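PDB 5D8M: metagenomic carboxyl esterase MGS0156 from Uncultured organism, which probably hydrolyses carboxylic ester bonds, as an esterase of the alpha/beta-hydrolase fold. Local coordinates for residues H157-G160 with A161-L165; G128-G131 with S132-A136; E217-E220 with A221-L225. All coordinates share one frame; numbering follows the deposited sequence.

The three contacts are each local and each at the start of a helix, and they meet around Lys-159. Contact 1 is the buried one, at the turn from strand 151-157 into helix 159-170, and its chemistry is a buried salt bridge. Contact 2, where helix 132-143 begins, is half surface: an arginine lies on a tryptophan ring outside, while Ser-132 and Asn-135 bind Asp-163 of contact 1 inside. Contact 3, the single turn 220-223, is farthest from the centre of the chain and relies on hydroxyl, carboxylate and water. Glu-220 and Ser-224 bond to backbone N-H groups of Gly-131 and Ser-132, joining contact 3 to contact 2.

Contact 1. Residues H157-G160 with A161-L165; sequences HSKG and AVDVL
Lys-159 and Asp-163, one helical turn apart, form a buried salt bridge just behind the nucleophile elbow of an alpha/beta hydrolase. Lys-159 NZ lies 2.9 Å from Asp-163 OD1, on the syn lone pair of that oxygen, and makes a weaker bond of 3.4 Å to Asp-163 OD2. The lysine leaves the helix with CG opposite the backbone N (chi1 -176°) and runs extended until a bend at its last torsion turns NZ toward the carboxylate oxygens. The same ammonium also binds Trp-130 O, while the carboxylate takes Ser-132 OG on OD1 and Asn-135 ND2 on OD2; these three polar partners probably spread the charge of the ion pair and fix its rotation. With an alanine in place of Asp-163, the buried ammonium would probably lose its counter-charge, and Ser-132 and Asn-135 would lose their acceptor.

Beneath the pair, Asp-163 N donates to Lys-159 O at 2.9 Å, nearly along the C=O axis, and Val-162 CG2 packs 3.2 Å from that oxygen. Ala-161 and Val-164 turn to strands 151-157 and 178-184. Farther out, Ser-158 sits at the strand-turn-helix bend with phi 57° and psi -126°, the strained backbone expected of an elbow nucleophile, which it probably is. Ser-158 OG bonds weakly to His-299 NE2, consistent with a Ser-His pair, and His-157 NE2 binds His-299 O. Gly-160 keeps the bend compact: its N bonds to His-157 O at 2.8 Å, and a CB built on it would come within 2.9 Å of His-157 O.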
# COMPACT_ATOMS: atom_id res chain seq x y z
N HIS A 157 -0.75 3.18 0.75
CA HIS A 157 -0.14 2.66 -0.47
C HIS A 157 1.33 3.08 -0.51
O HIS A 157 1.67 4.23 -0.20
CB HIS A 157 -0.89 3.19 -1.71
CG HIS A 157 -0.31 2.75 -3.03
ND1 HIS A 157 0.13 3.64 -3.98
CD2 HIS A 157 -0.13 1.51 -3.55
CE1 HIS A 157 0.56 2.98 -5.04
NE2 HIS A 157 0.40 1.68 -4.81
N SER A 158 2.19 2.12 -0.87
CA SER A 158 3.59 2.43 -1.12
C SER A 158 4.27 3.08 0.10
O SER A 158 4.22 2.58 1.21
CB SER A 158 3.68 3.33 -2.34
OG SER A 158 5.02 3.49 -2.79
N LYS A 159 4.88 4.24 -0.13
CA LYS A 159 5.54 4.96 0.96
C LYS A 159 4.56 5.41 2.06
O LYS A 159 4.96 5.66 3.22
CB LYS A 159 6.31 6.17 0.40
CG LYS A 159 7.13 6.94 1.46
CD LYS A 159 8.06 7.97 0.82
CE LYS A 159 8.50 9.01 1.86
NZ LYS A 159 7.32 9.86 2.30
N GLY A 160 3.29 5.53 1.71
CA GLY A 160 2.28 5.93 2.69
C GLY A 160 2.21 5.00 3.88
O GLY A 160 1.93 5.41 5.02
N ALA A 161 2.49 3.72 3.63
CA ALA A 161 2.46 2.73 4.69
C ALA A 161 3.51 3.03 5.75
O ALA A 161 3.25 2.88 6.93
CB ALA A 161 2.67 1.32 4.11
N VAL A 162 4.69 3.46 5.33
CA VAL A 162 5.73 3.67 6.33
C VAL A 162 5.68 5.09 6.86
O VAL A 162 6.11 5.30 7.99
CB VAL A 162 7.12 3.33 5.78
CG1 VAL A 162 7.16 1.82 5.48
CG2 VAL A 162 7.43 4.11 4.53
N ASP A 163 5.11 6.03 6.11
CA ASP A 163 4.72 7.31 6.68
C ASP A 163 3.81 7.05 7.91
O ASP A 163 4.02 7.63 8.98
CB ASP A 163 3.96 8.18 5.65
CG ASP A 163 4.85 8.74 4.53
OD1 ASP A 163 6.11 8.64 4.58
OD2 ASP A 163 4.25 9.31 3.57
N VAL A 164 2.84 6.16 7.78
CA VAL A 164 1.91 5.87 8.88
C VAL A 164 2.59 5.11 10.03
O VAL A 164 2.40 5.46 11.20
CB VAL A 164 0.66 5.09 8.38
CG1 VAL A 164 -0.17 4.54 9.55
CG2 VAL A 164 -0.24 6.01 7.53
N LEU A 165 3.40 4.10 9.71
CA LEU A 165 4.10 3.36 10.77
C LEU A 165 5.03 4.29 11.58
O LEU A 165 5.11 4.19 12.80
CB LEU A 165 4.92 2.20 10.19
CG LEU A 165 4.12 1.03 9.58
CD1 LEU A 165 5.03 -0.18 9.20
CD2 LEU A 165 2.97 0.60 10.51

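Contact 2. Residues G128-G131 with S132-A136; sequences GRWG and SARNA
Gly-131 caps the N-terminus of helix 132-143 and joins it to the irregular chain of 128-131. The first helical bond runs from Asn-135 N to Gly-131 O, 3.2 Å long, with the donor in the carbonyl plane; Ala-136 N then reaches Ser-132 O, and the helix is under way. Trp-130, the residue before the cap, places its indole beside this first turn, where it meets side chains four and five residues on.

Arg-134 lies flat across one face of that indole, with guanidinium and ring planes only 2° apart. Its CZ sits 3.6 Å from the centroid of the six-membered ring, 14° off the normal, a cation-pi stack. NH1 lies over the CE2-NE1 bond, 3.5 Å from Trp-130 CE2, while NH2 covers the CZ2-CH2 side. An extended chain, with CG opposite the backbone N (chi1 -172°), carries the arginine along the ring, and its CD adds a CH-pi contact 3.9 Å from the same centroid. Trp-130 NE1 is hydrogen-bonded to Pro-215 O. Both stacked residues also touch a crystal neighbour, so the lattice may help to settle them.

Asn-135 OD1 lies at the indole edge, near its plane, 3.9 Å from Trp-130 CE3. The same oxygen accepts from Gly-127 N, and the other end of the amide faces helix 159-170.

Arg-129 turns away from the helix to bind the backbone oxygens of Ala-205, Met-208 and Cys-213, the last belonging to the disulfide with Cys-99. The contact thus bridges the loop after edge strand 120-123 and helix 132-143, whose inner side, through Ser-132, Asn-135 and Ala-136, packs on helix 159-170.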
# COMPACT_ATOMS: atom_id res chain seq x y z
N GLY A 128 4.57 14.53 -1.67
CA GLY A 128 5.03 13.55 -2.64
C GLY A 128 6.55 13.42 -2.67
O GLY A 128 7.08 12.37 -3.05
N ARG A 129 7.25 14.50 -2.30
CA ARG A 129 8.70 14.50 -2.31
C ARG A 129 9.32 14.71 -0.92
O ARG A 129 10.48 15.12 -0.80
CB ARG A 129 9.19 15.57 -3.28
CG ARG A 129 8.64 15.37 -4.70
CD ARG A 129 9.38 16.24 -5.69
NE ARG A 129 8.89 17.61 -5.71
CZ ARG A 129 9.39 18.56 -6.49
NH1 ARG A 129 8.88 19.78 -6.48
NH2 ARG A 129 10.40 18.28 -7.29
N TRP A 130 8.57 14.40 0.14
CA TRP A 130 9.01 14.65 1.51
C TRP A 130 9.32 13.35 2.26
O TRP A 130 8.77 12.32 1.91
CB TRP A 130 7.94 15.42 2.27
CG TRP A 130 7.83 16.88 1.85
CD1 TRP A 130 8.66 17.55 1.00
CD2 TRP A 130 6.85 17.82 2.29
NE1 TRP A 130 8.25 18.87 0.89
CE2 TRP A 130 7.14 19.05 1.67
CE3 TRP A 130 5.75 17.74 3.14
CZ2 TRP A 130 6.37 20.19 1.88
CZ3 TRP A 130 4.98 18.88 3.34
CH2 TRP A 130 5.30 20.08 2.73
N GLY A 131 10.15 13.42 3.30
CA GLY A 131 10.53 12.24 4.06
C GLY A 131 9.39 11.76 4.96
O GLY A 131 8.40 12.45 5.16
N SER A 132 9.54 10.55 5.49
CA SER A 132 8.51 9.96 6.33
C SER A 132 8.23 10.74 7.63
O SER A 132 7.09 10.81 8.05
CB SER A 132 8.88 8.52 6.66
OG SER A 132 8.68 7.71 5.52
N ALA A 133 9.26 11.31 8.27
CA ALA A 133 9.03 12.07 9.49
C ALA A 133 8.14 13.29 9.26
O ALA A 133 7.22 13.57 10.04
CB ALA A 133 10.35 12.50 10.12
N ARG A 134 8.42 14.01 8.18
CA ARG A 134 7.62 15.17 7.85
C ARG A 134 6.15 14.78 7.52
O ARG A 134 5.20 15.44 7.95
CB ARG A 134 8.25 15.93 6.69
CG ARG A 134 7.56 17.26 6.43
CD ARG A 134 8.36 18.14 5.49
NE ARG A 134 7.85 19.51 5.46
CZ ARG A 134 8.41 20.48 4.74
NH1 ARG A 134 9.47 20.22 3.99
NH2 ARG A 134 7.91 21.71 4.78
N ASN A 135 5.98 13.67 6.80
CA ASN A 135 4.63 13.22 6.45
C ASN A 135 3.89 12.63 7.64
O ASN A 135 2.67 12.75 7.74
CB ASN A 135 4.68 12.20 5.31
CG ASN A 135 4.89 12.86 3.97
OD1 ASN A 135 4.78 14.07 3.86
ND2 ASN A 135 5.17 12.07 2.95
N ALA A 136 4.62 11.98 8.53
CA ALA A 136 4.05 11.45 9.77
C ALA A 136 3.40 12.57 10.60
O ALA A 136 2.36 12.36 11.21
CB ALA A 136 5.13 10.75 10.59

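Contact 3. Residues E217-E220 with A221-L225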
# COMPACT_ATOMS: atom_id res chain seq x y z
N GLU A 217 14.01 18.35 0.60
CA GLU A 217 15.40 18.67 0.90
C GLU A 217 16.28 17.45 0.66
O GLU A 217 15.89 16.32 0.99
CB GLU A 217 15.56 19.16 2.34
CG GLU A 217 14.82 20.45 2.64
CD GLU A 217 15.05 20.95 4.05
OE1 GLU A 217 15.66 20.20 4.86
OE2 GLU A 217 14.63 22.09 4.36
N GLY A 218 17.46 17.68 0.10
CA GLY A 218 18.40 16.60 -0.17
C GLY A 218 17.75 15.47 -0.93
O GLY A 218 17.24 15.66 -2.03
N THR A 219 17.75 14.28 -0.32
CA THR A 219 17.03 13.14 -0.87
C THR A 219 16.12 12.54 0.20
O THR A 219 16.00 11.32 0.29
CB THR A 219 17.98 12.05 -1.39
OG1 THR A 219 18.81 11.60 -0.30
CG2 THR A 219 18.87 12.60 -2.52
N GLU A 220 15.46 13.39 0.98
CA GLU A 220 14.67 12.95 2.14
C GLU A 220 13.63 11.86 1.83
O GLU A 220 13.48 10.89 2.58
CB GLU A 220 13.98 14.16 2.81
CG GLU A 220 13.02 14.98 1.92
CD GLU A 220 12.34 16.14 2.69
OE1 GLU A 220 12.72 17.32 2.47
OE2 GLU A 220 11.42 15.89 3.49
N ALA A 221 12.91 12.02 0.73
CA ALA A 221 11.88 11.06 0.34
C ALA A 221 12.46 9.67 0.03
O ALA A 221 11.96 8.63 0.51
CB ALA A 221 11.10 11.59 -0.86
N LEU A 222 13.54 9.65 -0.76
CA LEU A 222 14.20 8.38 -1.10
C LEU A 222 14.95 7.78 0.07
O LEU A 222 15.00 6.56 0.20
CB LEU A 222 15.17 8.56 -2.28
CG LEU A 222 14.53 8.55 -3.67
CD1 LEU A 222 13.51 7.43 -3.81
CD2 LEU A 222 13.88 9.90 -3.94
N ASP A 223 15.52 8.61 0.94
CA ASP A 223 16.17 8.09 2.16
C ASP A 223 15.21 7.23 2.97
O ASP A 223 15.60 6.24 3.60
CB ASP A 223 16.66 9.23 3.04
CG ASP A 223 17.79 10.02 2.42
OD1 ASP A 223 18.39 9.55 1.43
OD2 ASP A 223 18.07 11.13 2.93
N SER A 224 13.94 7.61 2.94
CA SER A 224 12.93 6.91 3.70
C SER A 224 12.61 5.55 3.10
O SER A 224 12.01 4.70 3.76
CB SER A 224 11.65 7.75 3.79
OG SER A 224 11.87 8.90 4.56
N LEU A 225 12.99 5.36 1.84
CA LEU A 225 12.70 4.12 1.12
C LEU A 225 13.91 3.19 0.98
O LEU A 225 13.81 2.13 0.36
CB LEU A 225 12.14 4.45 -0.26
CG LEU A 225 10.76 5.11 -0.14
CD1 LEU A 225 10.25 5.62 -1.51
CD2 LEU A 225 9.80 4.10 0.48
O HOH W 1 18.90 13.60 2.26
O HOH W 2 14.03 10.78 5.33
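Thr-219, just before helix 220-223, and Asp-223, in its first turn, carry the tight part of the contact between them. Thr-219 OG1 donates to Asp-223 OD1 over 2.7 Å, arriving above the carboxylate plane, 39° out of it, while the backbone closes the same turn with Asp-223 N on Thr-219 O at 2.8 Å. The side chains cross at about a right angle. The hydroxyl is placed for this by a chi1 of 60°, which sets OG1 between the backbone N and the carbonyl carbon. Glu-220 adopts a similar first torsion, which presses its CG to 3.2 Å from Ala-221 N; from there its OE2 reaches Gly-131 N.

The other links are looser and lean on water. Thr-219 is the N-cap, and its own side chain makes no capping bond. Water 1 accepts from Thr-219 N at 2.9 Å and donates to Asp-223 OD2 at 2.7 Å, an indirect tie across the helix start. Asp-223 OD1 has in addition a long, weak ion pair with Lys-226. Farther along, Ser-224 N makes a weak bond of 3.3 Å to Glu-220 O, and water 2 spans that oxygen and Ser-224 OG. The serine hydroxyl has its main partner in Ser-132 N.

Leu-222 and Thr-219 rest on helix 199-207, Ala-221 and Leu-225 on Leu-95. The turn lies in the long segment between strands 178-184 and 244-248, where many alpha/beta hydrolases carry a cap or lid; this one probably belongs to such an insertion.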